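Exo beta-1,2-glucooligosaccharide sophorohydrolase (non-reducing end) (Parabacteroides distasonis ATCC 8503, PDB 5Z06) hydrolyses linear beta-1,2-glucan and beta-1,2-glucooligosaccharides of four or more units from the non-reducing end, releasing sophorose. Local coordinates at residues A[12-24]-A[649-661]. Sequence-based numbering, arbitrary orientation.
With CA (calcium ion), chain C; GOL (glycerol), chain E.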
loop_
_atom_site.group_PDB
_atom_site.type_symbol
_atom_site.label_atom_id
_atom_site.label_comp_id
_atom_site.label_asym_id
_atom_site.label_seq_id
_atom_site.Cartn_x
_atom_site.Cartn_y
_atom_site.Cartn_z
ATOM N N GLU A 12 13.065 5.319 -11.594
ATOM C CA GLU A 12 12.914 6.761 -11.518
ATOM C C GLU A 12 13.704 7.306 -10.334
ATOM O O GLU A 12 14.518 8.216 -10.485
ATOM C CB GLU A 12 11.454 7.119 -11.362
ATOM C CG GLU A 12 11.213 8.613 -11.269
ATOM C CD GLU A 12 9.758 8.950 -11.473
ATOM O OE1 GLU A 12 8.931 8.553 -10.623
ATOM O OE2 GLU A 12 9.455 9.585 -12.499
ATOM N N ASN A 13 13.429 6.760 -9.159
ATOM C CA ASN A 13 14.060 7.173 -7.900
ATOM C C ASN A 13 14.032 6.002 -6.947
ATOM O O ASN A 13 13.101 5.213 -6.961
ATOM C CB ASN A 13 13.294 8.351 -7.268
ATOM C CG ASN A 13 13.665 9.690 -7.877
ATOM O OD1 ASN A 13 14.839 9.982 -8.067
ATOM N ND2 ASN A 13 12.670 10.519 -8.172
ATOM N N SER A 14 15.063 5.887 -6.135
ATOM C CA SER A 14 15.085 4.921 -5.046
ATOM C C SER A 14 14.466 5.610 -3.856
ATOM O O SER A 14 14.909 6.703 -3.482
ATOM C CB SER A 14 16.505 4.509 -4.723
ATOM O OG SER A 14 16.517 3.487 -3.770
ATOM N N LEU A 15 13.424 5.004 -3.289
ATOM C CA LEU A 15 12.843 5.498 -2.044
ATOM C C LEU A 15 13.764 5.267 -0.864
ATOM O O LEU A 15 13.636 5.934 0.149
ATOM C CB LEU A 15 11.468 4.866 -1.788
ATOM C CG LEU A 15 10.407 5.176 -2.857
ATOM C CD1 LEU A 15 9.086 4.478 -2.569
ATOM C CD2 LEU A 15 10.194 6.684 -2.958
ATOM N N MET A 16 14.695 4.330 -0.994
ATOM C CA MET A 16 15.738 4.136 0.011
ATOM C C MET A 16 17.054 4.754 -0.444
ATOM O O MET A 16 17.351 4.793 -1.625
ATOM C CB MET A 16 15.928 2.640 0.305
ATOM C CG MET A 16 14.712 1.963 0.903
ATOM S SD MET A 16 14.156 2.722 2.442
ATOM C CE MET A 16 14.722 1.559 3.675
ATOM N N LYS A 17 17.845 5.228 0.514
ATOM C CA LYS A 17 19.186 5.688 0.236
ATOM C C LYS A 17 20.095 4.503 0.113
ATOM O O LYS A 17 19.699 3.368 0.381
ATOM C CB LYS A 17 19.698 6.602 1.347
ATOM C CG LYS A 17 18.966 7.923 1.377
ATOM C CD LYS A 17 19.215 8.692 2.660
ATOM C CE LYS A 17 18.148 9.772 2.838
ATOM N NZ LYS A 17 18.163 10.304 4.230
ATOM N N GLY A 18 21.313 4.800 -0.328
ATOM C CA GLY A 18 22.441 3.891 -0.258
ATOM C C GLY A 18 22.536 2.973 -1.445
ATOM O O GLY A 18 23.479 3.031 -2.185
ATOM N N ASP A 19 21.544 2.117 -1.599
ATOM C CA ASP A 19 21.513 1.137 -2.656
ATOM C C ASP A 19 20.078 0.825 -3.063
ATOM O O ASP A 19 19.142 1.146 -2.349
ATOM C CB ASP A 19 22.214 -0.140 -2.189
ATOM C CG ASP A 19 21.605 -0.725 -0.915
ATOM O OD1 ASP A 19 20.522 -1.341 -0.943
ATOM O OD2 ASP A 19 22.233 -0.594 0.137
ATOM N N TYR A 20 19.937 0.171 -4.212
ATOM C CA TYR A 20 18.661 0.032 -4.868
ATOM C C TYR A 20 18.254 -1.433 -4.906
ATOM O O TYR A 20 18.904 -2.280 -5.536
ATOM C CB TYR A 20 18.681 0.619 -6.277
ATOM C CG TYR A 20 17.294 0.632 -6.876
ATOM C CD1 TYR A 20 16.243 1.266 -6.204
ATOM C CD2 TYR A 20 17.004 -0.031 -8.072
ATOM C CE1 TYR A 20 14.957 1.257 -6.714
ATOM C CE2 TYR A 20 15.713 -0.019 -8.590
ATOM C CZ TYR A 20 14.695 0.624 -7.890
ATOM O OH TYR A 20 13.398 0.650 -8.325
ATOM N N PHE A 21 17.163 -1.717 -4.220
ATOM C CA PHE A 21 16.771 -3.062 -3.992
ATOM C C PHE A 21 16.599 -3.775 -5.312
ATOM O O PHE A 21 17.101 -4.865 -5.476
ATOM C CB PHE A 21 15.478 -3.165 -3.156
ATOM C CG PHE A 21 15.015 -4.565 -3.043
ATOM C CD1 PHE A 21 15.522 -5.382 -2.067
ATOM C CD2 PHE A 21 14.168 -5.097 -3.987
ATOM C CE1 PHE A 21 15.156 -6.711 -1.995
ATOM C CE2 PHE A 21 13.803 -6.429 -3.930
ATOM C CZ PHE A 21 14.290 -7.235 -2.927
ATOM N N TYR A 22 15.928 -3.127 -6.250
ATOM C CA TYR A 22 15.591 -3.740 -7.532
ATOM C C TYR A 22 16.707 -3.563 -8.546
ATOM O O TYR A 22 16.493 -3.054 -9.643
ATOM C CB TYR A 22 14.320 -3.115 -8.067
ATOM C CG TYR A 22 13.127 -3.417 -7.213
ATOM C CD1 TYR A 22 12.515 -4.659 -7.264
ATOM C CD2 TYR A 22 12.619 -2.469 -6.345
ATOM C CE1 TYR A 22 11.408 -4.941 -6.480
ATOM C CE2 TYR A 22 11.526 -2.751 -5.557
ATOM C CZ TYR A 22 10.918 -3.969 -5.643
ATOM O OH TYR A 22 9.837 -4.189 -4.852
ATOM N N SER A 23 17.899 -3.978 -8.159
ATOM C CA SER A 23 19.023 -3.994 -9.048
ATOM C C SER A 23 19.933 -5.111 -8.629
ATOM O O SER A 23 19.845 -5.653 -7.526
ATOM C CB SER A 23 19.788 -2.678 -9.016
ATOM O OG SER A 23 20.336 -2.457 -7.743
ATOM N N GLN A 24 20.813 -5.453 -9.536
ATOM C CA GLN A 24 21.812 -6.441 -9.266
ATOM C C GLN A 24 23.104 -5.848 -9.801
ATOM O O GLN A 24 23.099 -5.092 -10.772
ATOM C CB GLN A 24 21.436 -7.755 -9.932
ATOM C CG GLN A 24 22.365 -8.918 -9.613
ATOM C CD GLN A 24 21.964 -10.221 -10.312
ATOM O OE1 GLN A 24 21.067 -10.247 -11.174
ATOM N NE2 GLN A 24 22.638 -11.311 -9.943
ATOM N N ARG A 649 4.396 4.573 4.390
ATOM C CA ARG A 649 4.437 3.621 3.302
ATOM C C ARG A 649 4.036 2.252 3.799
ATOM O O ARG A 649 4.130 1.952 4.975
ATOM C CB ARG A 649 5.809 3.608 2.652
ATOM C CG ARG A 649 6.100 4.957 2.043
ATOM C CD ARG A 649 7.354 4.974 1.212
ATOM N NE ARG A 649 7.642 6.355 0.875
ATOM C CZ ARG A 649 7.042 7.030 -0.098
ATOM N NH1 ARG A 649 6.110 6.453 -0.868
ATOM N NH2 ARG A 649 7.385 8.292 -0.304
ATOM N N ASP A 650 3.551 1.432 2.896
ATOM C CA ASP A 650 2.901 0.194 3.286
ATOM C C ASP A 650 3.754 -0.732 4.142
ATOM O O ASP A 650 3.247 -1.370 5.060
ATOM C CB ASP A 650 2.455 -0.560 2.065
ATOM C CG ASP A 650 1.473 -1.634 2.392
ATOM O OD1 ASP A 650 0.507 -1.327 3.120
ATOM O OD2 ASP A 650 1.657 -2.777 1.906
ATOM N N ALA A 651 5.042 -0.787 3.830
ATOM C CA ALA A 651 5.960 -1.668 4.497
ATOM C C ALA A 651 7.363 -1.260 4.194
ATOM O O ALA A 651 7.626 -0.606 3.196
ATOM C CB ALA A 651 5.753 -3.117 4.043
ATOM N N PHE A 652 8.269 -1.737 5.023
ATOM C CA PHE A 652 9.670 -1.533 4.794
ATOM C C PHE A 652 10.487 -2.689 5.354
ATOM O O PHE A 652 10.066 -3.394 6.289
ATOM C CB PHE A 652 10.096 -0.194 5.412
ATOM C CG PHE A 652 10.044 -0.167 6.909
ATOM C CD1 PHE A 652 8.834 -0.095 7.579
ATOM C CD2 PHE A 652 11.220 -0.174 7.661
ATOM C CE1 PHE A 652 8.793 -0.049 8.956
ATOM C CE2 PHE A 652 11.185 -0.123 9.039
ATOM C CZ PHE A 652 9.969 -0.068 9.691
ATOM N N ASN A 653 11.669 -2.856 4.790
ATOM C CA ASN A 653 12.579 -3.884 5.227
ATOM C C ASN A 653 13.942 -3.256 5.279
ATOM O O ASN A 653 14.580 -3.051 4.231
ATOM C CB ASN A 653 12.536 -5.059 4.273
ATOM C CG ASN A 653 13.306 -6.252 4.794
ATOM O OD1 ASN A 653 14.387 -6.109 5.348
ATOM N ND2 ASN A 653 12.734 -7.426 4.640
ATOM N N LEU A 654 14.381 -2.903 6.490
ATOM C CA LEU A 654 15.717 -2.325 6.647
ATOM C C LEU A 654 16.803 -3.361 6.373
ATOM O O LEU A 654 17.901 -2.999 5.973
ATOM C CB LEU A 654 15.913 -1.703 8.022
ATOM C CG LEU A 654 15.016 -0.486 8.269
ATOM C CD1 LEU A 654 15.165 -0.037 9.711
ATOM C CD2 LEU A 654 15.345 0.643 7.301
ATOM N N THR A 655 16.484 -4.635 6.523
ATOM C CA THR A 655 17.495 -5.676 6.367
ATOM C C THR A 655 17.958 -5.767 4.937
ATOM O O THR A 655 19.148 -5.873 4.694
ATOM C CB THR A 655 16.985 -7.018 6.912
ATOM O OG1 THR A 655 16.640 -6.831 8.284
ATOM C CG2 THR A 655 18.054 -8.126 6.808
ATOM N N VAL A 656 17.016 -5.686 3.997
ATOM C CA VAL A 656 17.338 -5.706 2.581
ATOM C C VAL A 656 17.278 -4.326 1.925
ATOM O O VAL A 656 17.457 -4.209 0.703
ATOM C CB VAL A 656 16.428 -6.701 1.816
ATOM C CG1 VAL A 656 16.453 -8.058 2.483
ATOM C CG2 VAL A 656 15.002 -6.204 1.701
ATOM N N ASN A 657 17.009 -3.294 2.723
ATOM C CA ASN A 657 16.969 -1.901 2.260
ATOM C C ASN A 657 15.896 -1.673 1.179
ATOM O O ASN A 657 16.166 -1.253 0.050
ATOM C CB ASN A 657 18.332 -1.404 1.781
ATOM C CG ASN A 657 18.374 0.101 1.719
ATOM O OD1 ASN A 657 17.836 0.738 2.588
ATOM N ND2 ASN A 657 18.938 0.663 0.668
ATOM N N TRP A 658 14.667 -1.961 1.590
ATOM C CA TRP A 658 13.487 -1.900 0.756
ATOM C C TRP A 658 12.382 -1.127 1.492
ATOM O O TRP A 658 12.216 -1.237 2.697
ATOM C CB TRP A 658 13.026 -3.322 0.453
ATOM C CG TRP A 658 11.785 -3.391 -0.347
ATOM C CD1 TRP A 658 11.673 -3.394 -1.702
ATOM C CD2 TRP A 658 10.460 -3.448 0.166
ATOM N NE1 TRP A 658 10.353 -3.464 -2.071
ATOM C CE2 TRP A 658 9.587 -3.505 -0.941
ATOM C CE3 TRP A 658 9.926 -3.468 1.454
ATOM C CZ2 TRP A 658 8.217 -3.579 -0.798
ATOM C CZ3 TRP A 658 8.574 -3.538 1.597
ATOM C CH2 TRP A 658 7.727 -3.595 0.474
ATOM N N VAL A 659 11.632 -0.347 0.744
ATOM C CA VAL A 659 10.375 0.205 1.214
ATOM C C VAL A 659 9.351 0.056 0.107
ATOM O O VAL A 659 9.663 0.094 -1.072
ATOM C CB VAL A 659 10.527 1.668 1.695
ATOM C CG1 VAL A 659 10.932 2.584 0.554
ATOM C CG2 VAL A 659 9.232 2.167 2.351
ATOM N N SER A 660 8.119 -0.141 0.509
ATOM C CA SER A 660 7.050 -0.350 -0.417
ATOM C C SER A 660 6.869 0.865 -1.299
ATOM O O SER A 660 6.945 1.999 -0.817
ATOM C CB SER A 660 5.762 -0.600 0.344
ATOM O OG SER A 660 4.725 -0.760 -0.554
ATOM N N PRO A 661 6.614 0.639 -2.607
ATOM C CA PRO A 661 6.299 1.771 -3.491
ATOM C C PRO A 661 4.848 2.225 -3.425
ATOM O O PRO A 661 4.470 3.089 -4.187
ATOM C CB PRO A 661 6.613 1.218 -4.880
ATOM C CG PRO A 661 6.381 -0.262 -4.756
ATOM C CD PRO A 661 6.577 -0.650 -3.318
HETATM CA CA CA C . 15.804 10.079 -10.320
HETATM C C1 GOL E . 12.403 0.059 -2.524
HETATM O O1 GOL E . 13.805 0.342 -2.476
HETATM C C2 GOL E . 11.669 0.339 -3.841
HETATM O O2 GOL E . 10.349 -0.195 -3.735
HETATM C C3 GOL E . 11.404 1.815 -4.109
HETATM O O3 GOL E . 12.564 2.485 -4.602
HETATM O O HOH W 1 16.617 0.018 -2.275
HETATM O O HOH W 2 18.681 -3.036 -1.552
#
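Asn657 ND2 is gripped by two acceptors of the 12-24 loop: it donates to the backbone O of Lys17 (2.8 Å) and to Asp19 OD1 (3.0 Å). Asn657 sits in the turn of the hairpin formed by strands 652-653 and 658-659, where it and Trp658 both face Asn653 in a G1 beta bulge, and so a hairpin tip in the glycoamylase-like region is tied to the loop leading into strand 23-28 of an N-terminal beta-sheet. Both acceptors lie near the amide plane; Lys17 O is met nearly end-on, whereas Asp19 OD1 is approached from above its carboxylate plane. The other carboxylate oxygen, OD2, forms a salt bridge with Arg37, so the group has a second partner. With an alanine here in place of Asn657, Lys17 O and Asp19 OD1 would probably lose their shared donor, and the hairpin tip its direct side-chain tie to this loop. Met16, kinked at chi2 and chi3, runs past the amide so that CE comes 3.4 Å from Asn657 OD1, while its SD packs on Val659 CG1. Val659 CG1 also presses tightly on Leu15 CB, at 3.3 Å. Further along the loop, CG anti to the backbone N (chi1 174°) carries the Phe21 ring out to the indole of Trp658, whose edge it receives on its face, a T-shaped pair with planes at 74°. A water bridges the loop and hairpin backbones, donating to Asp19 O and Asn657 O and accepting from Phe21 N. Next to the Phe21 contact, on the same edge of the five-membered ring, Trp658 NE1 donates to Tyr22 OH over 2.9 Å, the hydroxyl lying near the indole plane.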